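Local structure of putative neuraminyllactose-binding hemagglutinin homolog (Helicobacter pylori, 3BGH) at residues V40-K45 and V99-G104; I155-E160 and R191-Q196. The protein is probably an outer-membrane lipoprotein of the neuraminyllactose-binding hemagglutinin (HpaA) family, named for adhesion to sialylated sugars, though its own function is not established. All blocks are in the same frame, centred on the assembly; numbering follows the deposited sequence.

Interaction 1 of 2, residues V40-K45 and V99-G104; sequences VLIEPK and VLRMDG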
loop_
_atom_site.group_PDB
_atom_site.type_symbol
_atom_site.label_atom_id
_atom_site.label_comp_id
_atom_site.label_asym_id
_atom_site.label_seq_id
_atom_site.Cartn_x
_atom_site.Cartn_y
_atom_site.Cartn_z
ATOM N N VAL A 40 25.739 -1.195 9.354
ATOM C CA VAL A 40 24.766 -1.559 10.367
ATOM C C VAL A 40 23.430 -1.913 9.703
ATOM O O VAL A 40 22.896 -1.142 8.909
ATOM C CB VAL A 40 24.558 -0.412 11.355
ATOM C CG1 VAL A 40 23.509 -0.770 12.378
ATOM C CG2 VAL A 40 25.827 -0.099 12.049
ATOM N N LEU A 41 22.898 -3.088 10.029
ATOM C CA LEU A 41 21.625 -3.527 9.481
ATOM C C LEU A 41 20.609 -3.606 10.595
ATOM O O LEU A 41 20.830 -4.311 11.565
ATOM C CB LEU A 41 21.793 -4.888 8.831
ATOM C CG LEU A 41 20.793 -5.212 7.735
ATOM C CD1 LEU A 41 21.138 -4.354 6.541
ATOM C CD2 LEU A 41 20.844 -6.685 7.381
ATOM N N ILE A 42 19.519 -2.862 10.466
ATOM C CA ILE A 42 18.439 -2.840 11.460
ATOM C C ILE A 42 17.328 -3.795 11.015
ATOM O O ILE A 42 17.138 -3.981 9.819
ATOM C CB ILE A 42 17.899 -1.417 11.655
ATOM C CG1 ILE A 42 19.020 -0.540 12.186
ATOM C CG2 ILE A 42 16.752 -1.378 12.638
ATOM C CD1 ILE A 42 18.575 0.825 12.577
ATOM N N GLU A 43 16.634 -4.428 11.967
ATOM C CA GLU A 43 15.621 -5.424 11.645
ATOM C C GLU A 43 14.496 -4.692 10.908
ATOM O O GLU A 43 14.034 -3.673 11.407
ATOM C CB GLU A 43 15.097 -6.118 12.923
ATOM C CG GLU A 43 14.226 -7.401 12.697
ATOM C CD GLU A 43 13.838 -8.142 14.012
ATOM O OE1 GLU A 43 13.247 -7.505 14.940
ATOM O OE2 GLU A 43 14.089 -9.375 14.102
ATOM N N PRO A 44 14.073 -5.195 9.725
ATOM C CA PRO A 44 13.091 -4.506 8.892
ATOM C C PRO A 44 11.745 -4.451 9.597
ATOM O O PRO A 44 11.343 -5.428 10.229
ATOM C CB PRO A 44 12.976 -5.406 7.651
ATOM C CG PRO A 44 14.190 -6.203 7.623
ATOM C CD PRO A 44 14.472 -6.463 9.100
ATOM N N LYS A 45 11.092 -3.301 9.522
ATOM C CA LYS A 45 9.733 -3.103 10.026
ATOM C C LYS A 45 8.730 -3.118 8.870
ATOM O O LYS A 45 8.621 -2.121 8.155
ATOM C CB LYS A 45 9.654 -1.750 10.727
ATOM C CG LYS A 45 9.785 -1.814 12.217
ATOM C CD LYS A 45 11.232 -1.931 12.684
ATOM C CE LYS A 45 11.307 -2.172 14.223
ATOM N NZ LYS A 45 12.568 -2.902 14.582
ATOM N N VAL A 99 24.182 2.924 7.888
ATOM C CA VAL A 99 23.121 2.199 8.578
ATOM C C VAL A 99 21.997 2.014 7.578
ATOM O O VAL A 99 21.511 2.981 7.029
ATOM C CB VAL A 99 22.563 2.976 9.749
ATOM C CG1 VAL A 99 21.566 2.109 10.519
ATOM C CG2 VAL A 99 23.671 3.428 10.653
ATOM N N LEU A 100 21.617 0.770 7.328
ATOM C CA LEU A 100 20.516 0.438 6.473
ATOM C C LEU A 100 19.325 0.080 7.346
ATOM O O LEU A 100 19.456 -0.580 8.373
ATOM C CB LEU A 100 20.885 -0.723 5.573
ATOM C CG LEU A 100 21.924 -0.519 4.469
ATOM C CD1 LEU A 100 22.094 -1.838 3.752
ATOM C CD2 LEU A 100 21.458 0.539 3.482
ATOM N N ARG A 101 18.154 0.519 6.905
ATOM C CA ARG A 101 16.978 0.639 7.755
ATOM C C ARG A 101 15.703 0.635 6.864
ATOM O O ARG A 101 15.394 1.624 6.197
ATOM C CB ARG A 101 17.134 1.924 8.605
ATOM C CG ARG A 101 15.896 2.471 9.191
ATOM C CD ARG A 101 16.193 3.283 10.433
ATOM N NE ARG A 101 15.128 3.059 11.416
ATOM C CZ ARG A 101 14.893 3.829 12.478
ATOM N NH1 ARG A 101 15.631 4.910 12.710
ATOM N NH2 ARG A 101 13.906 3.516 13.312
ATOM N N MET A 102 15.013 -0.501 6.856
ATOM C CA MET A 102 13.914 -0.797 5.964
ATOM C C MET A 102 12.543 -0.701 6.669
ATOM O O MET A 102 12.308 -1.372 7.676
ATOM C CB MET A 102 14.088 -2.201 5.363
ATOM C CG MET A 102 13.341 -2.398 4.045
ATOM S SD MET A 102 13.376 -4.118 3.446
ATOM C CE MET A 102 15.126 -4.521 3.828
ATOM N N ASP A 103 11.657 0.134 6.126
ATOM C CA ASP A 103 10.302 0.257 6.609
ATOM C C ASP A 103 9.283 0.195 5.467
ATOM O O ASP A 103 9.580 0.565 4.328
ATOM C CB ASP A 103 10.140 1.547 7.419
ATOM C CG ASP A 103 11.182 1.671 8.551
ATOM O OD1 ASP A 103 10.820 1.448 9.730
ATOM O OD2 ASP A 103 12.366 1.993 8.266
ATOM N N GLY A 104 8.071 -0.254 5.781
ATOM C CA GLY A 104 7.007 -0.359 4.795
ATOM C C GLY A 104 5.819 -1.211 5.191
ATOM O O GLY A 104 5.534 -1.402 6.377
#
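Four backbone hydrogen bonds join the parallel strands 38-48 and 98-114, in two pairs. In the first pair, L100 N gives its hydrogen to V40 O at 2.8 Å, nearly along the C=O axis, and I42 N reaches L100 O at 3.1 Å. In the second, K45 N binds M102 O at 2.9 Å. G104 N closes on K45 O at 3.1 Å, with a more bent N-H...O angle of 137°. Between the pairs the chain loops out at E43 and P44, and the register shifts by one residue. P44, which has no N-H to give, lays its CB against M102 CB.

The apolar contacts lie on both faces of the sheet. V40 and V99 stand side by side, CG1 to CG1 at 3.9 Å. I42 has CG1 beside the backbone N (chi1 -62°), and its extended chain carries CD1 across to V99 CG1 at 3.9 Å and to R101 CD. On the other face the L41 and L100 side chains meet at an angle, CD1 of L41 3.8 Å from CB of L100. Helix 54-73 covers that face, with F65 on L41 and L64 and L68 on M102.

Among the charged groups, D103 OD1 touches K45 CB, not its amine. K45 bends at chi2, and its NZ forms a salt bridge with D84. The strand pairing thus rests on main-chain bonds and buried aliphatic packing, with the charged side chains more exposed.

Interaction 2 of 2, residues I155-E160 and R191-Q196; sequences IKAVIE and RKIMNQ
This is largely apolar helix-on-sheet packing: helix 186-208 packs alongside strand 144-161, an outermost strand of the sheet within this chain. The two segments run nearly antiparallel, at 164°, with axes 7.9 Å apart at closest approach. I193 carries the centre of the contact. Its CG1 stands beside the backbone N (chi1 -75°), and the extended chain sends CD1 to A157 CB at 3.9 Å. CD1 also lies against the strand backbone, 3.7 Å from I155 O.

I155 and Q196 pass alongside, pointing opposite ways. I155 CG2 meets the end of the amide, 3.5 Å from Q196 NE2, and also packs on Q196 CB. The same I155 CG2 also lies 4.1 Å from I193 CG2. K192 reaches along the strand, but its NZ stays 4.2 Å from V158 O.

I108 of strand 98-114 also touches I193, and A189 of the same helix extends the packing on A157. K156 points away from the helix and forms a salt bridge with E114. The contact therefore rests on van der Waals packing of I155, A157 and I193, with I155 also against the flat Q196 amide. Neither K192 NZ nor that amide hydrogen-bonds the strand segment.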
loop_
_atom_site.group_PDB
_atom_site.type_symbol
_atom_site.label_atom_id
_atom_site.label_comp_id
_atom_site.label_asym_id
_atom_site.label_seq_id
_atom_site.Cartn_x
_atom_site.Cartn_y
_atom_site.Cartn_z
ATOM N N ILE A 155 0.669 -7.249 -7.348
ATOM C CA ILE A 155 0.913 -8.680 -7.425
ATOM C C ILE A 155 -0.371 -9.534 -7.276
ATOM O O ILE A 155 -1.065 -9.448 -6.261
ATOM C CB ILE A 155 2.027 -9.100 -6.443
ATOM C CG1 ILE A 155 3.334 -8.347 -6.810
ATOM C CG2 ILE A 155 2.240 -10.574 -6.531
ATOM C CD1 ILE A 155 4.531 -8.629 -5.939
ATOM N N LYS A 156 -0.665 -10.384 -8.264
ATOM C CA LYS A 156 -1.976 -11.076 -8.316
ATOM C C LYS A 156 -1.935 -12.611 -8.215
ATOM O O LYS A 156 -1.024 -13.281 -8.729
ATOM C CB LYS A 156 -2.786 -10.703 -9.584
ATOM C CG LYS A 156 -2.618 -9.301 -10.149
ATOM C CD LYS A 156 -3.585 -9.037 -11.353
ATOM C CE LYS A 156 -3.270 -7.734 -12.107
ATOM N NZ LYS A 156 -4.519 -7.017 -12.614
ATOM N N ALA A 157 -2.954 -13.165 -7.564
ATOM C CA ALA A 157 -3.187 -14.589 -7.588
ATOM C C ALA A 157 -4.636 -14.880 -7.943
ATOM O O ALA A 157 -5.566 -14.362 -7.343
ATOM C CB ALA A 157 -2.835 -15.194 -6.257
ATOM N N VAL A 158 -4.819 -15.748 -8.921
ATOM C CA VAL A 158 -6.145 -16.170 -9.314
ATOM C C VAL A 158 -6.696 -17.166 -8.301
ATOM O O VAL A 158 -6.021 -18.138 -7.961
ATOM C CB VAL A 158 -6.120 -16.796 -10.684
ATOM C CG1 VAL A 158 -7.510 -17.256 -11.064
ATOM C CG2 VAL A 158 -5.595 -15.786 -11.666
ATOM N N ILE A 159 -7.905 -16.898 -7.812
ATOM C CA ILE A 159 -8.574 -17.802 -6.900
ATOM C C ILE A 159 -9.723 -18.566 -7.564
ATOM O O ILE A 159 -10.032 -19.692 -7.175
ATOM C CB ILE A 159 -9.068 -17.105 -5.620
ATOM C CG1 ILE A 159 -9.845 -15.836 -5.938
ATOM C CG2 ILE A 159 -7.897 -16.797 -4.725
ATOM C CD1 ILE A 159 -10.337 -15.089 -4.684
ATOM N N GLU A 160 -10.321 -17.963 -8.583
ATOM C CA GLU A 160 -11.488 -18.519 -9.218
ATOM C C GLU A 160 -11.493 -18.212 -10.729
ATOM O O GLU A 160 -11.250 -17.067 -11.140
ATOM C CB GLU A 160 -12.711 -17.930 -8.521
ATOM C CG GLU A 160 -14.034 -18.582 -8.819
ATOM C CD GLU A 160 -15.123 -18.054 -7.888
ATOM O OE1 GLU A 160 -14.842 -17.940 -6.675
ATOM O OE2 GLU A 160 -16.249 -17.742 -8.357
ATOM N N ARG A 191 0.124 -16.837 0.258
ATOM C CA ARG A 191 1.412 -17.482 0.159
ATOM C C ARG A 191 2.154 -17.181 -1.159
ATOM O O ARG A 191 3.351 -16.853 -1.136
ATOM C CB ARG A 191 1.244 -18.974 0.445
ATOM C CG ARG A 191 1.891 -19.365 1.740
ATOM C CD ARG A 191 1.114 -20.338 2.600
ATOM N NE ARG A 191 1.196 -21.707 2.119
ATOM C CZ ARG A 191 0.836 -22.781 2.827
ATOM N NH1 ARG A 191 0.396 -22.672 4.084
ATOM N NH2 ARG A 191 0.936 -23.980 2.273
ATOM N N LYS A 192 1.431 -17.251 -2.281
ATOM C CA LYS A 192 1.968 -16.964 -3.632
ATOM C C LYS A 192 2.329 -15.513 -3.827
ATOM O O LYS A 192 3.400 -15.204 -4.340
ATOM C CB LYS A 192 0.970 -17.363 -4.722
ATOM C CG LYS A 192 0.856 -18.878 -4.974
ATOM C CD LYS A 192 0.148 -19.172 -6.271
ATOM C CE LYS A 192 -1.335 -19.448 -6.042
ATOM N NZ LYS A 192 -2.099 -19.395 -7.342
ATOM N N ILE A 193 1.443 -14.624 -3.398
ATOM C CA ILE A 193 1.653 -13.201 -3.529
ATOM C C ILE A 193 2.859 -12.750 -2.723
ATOM O O ILE A 193 3.711 -12.012 -3.243
ATOM C CB ILE A 193 0.361 -12.414 -3.154
ATOM C CG1 ILE A 193 -0.660 -12.557 -4.300
ATOM C CG2 ILE A 193 0.679 -10.955 -2.811
ATOM C CD1 ILE A 193 -2.098 -12.165 -3.961
ATOM N N MET A 194 2.933 -13.219 -1.471
ATOM C CA MET A 194 4.044 -12.915 -0.573
ATOM C C MET A 194 5.382 -13.453 -1.108
ATOM O O MET A 194 6.386 -12.766 -1.005
ATOM C CB MET A 194 3.819 -13.448 0.867
ATOM C CG MET A 194 2.484 -13.148 1.515
ATOM S SD MET A 194 2.724 -12.409 3.122
ATOM C CE MET A 194 3.139 -10.798 2.479
ATOM N N ASN A 195 5.405 -14.682 -1.629
ATOM C CA ASN A 195 6.625 -15.195 -2.247
ATOM C C ASN A 195 7.079 -14.311 -3.378
ATOM O O ASN A 195 8.263 -14.065 -3.500
ATOM C CB ASN A 195 6.486 -16.634 -2.772
ATOM C CG ASN A 195 6.386 -17.658 -1.651
ATOM O OD1 ASN A 195 6.752 -17.379 -0.511
ATOM N ND2 ASN A 195 5.861 -18.828 -1.962
ATOM N N GLN A 196 6.144 -13.865 -4.221
ATOM C CA GLN A 196 6.492 -13.005 -5.338
ATOM C C GLN A 196 6.962 -11.670 -4.812
ATOM O O GLN A 196 7.854 -11.089 -5.374
ATOM C CB GLN A 196 5.313 -12.762 -6.268
ATOM C CG GLN A 196 4.987 -13.841 -7.258
ATOM C CD GLN A 196 3.825 -13.417 -8.184
ATOM O OE1 GLN A 196 2.735 -14.007 -8.148
ATOM N NE2 GLN A 196 4.055 -12.373 -8.991
#

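In the fold
Interactions 1 and 2 belong to one mixed sheet with helices packed on it, and both are part of the same NLBH-family fold. Their centres are about 25 Å apart, their nearest atoms about 10 Å, and they do not touch. Both segments of interaction 1 precede those of interaction 2 in the chain. Interaction 1 pairs two neighbouring strands inside the sheet, nearer the centre of the chain. Interaction 2 lies farther out, where helix 186-208 meets an outermost strand, 144-161. Strand 98-114 pairs with 38-48 in interaction 1 and, farther along, places I108 against I193 of the helix. One strand thus ties both contacts into the same alpha/beta unit.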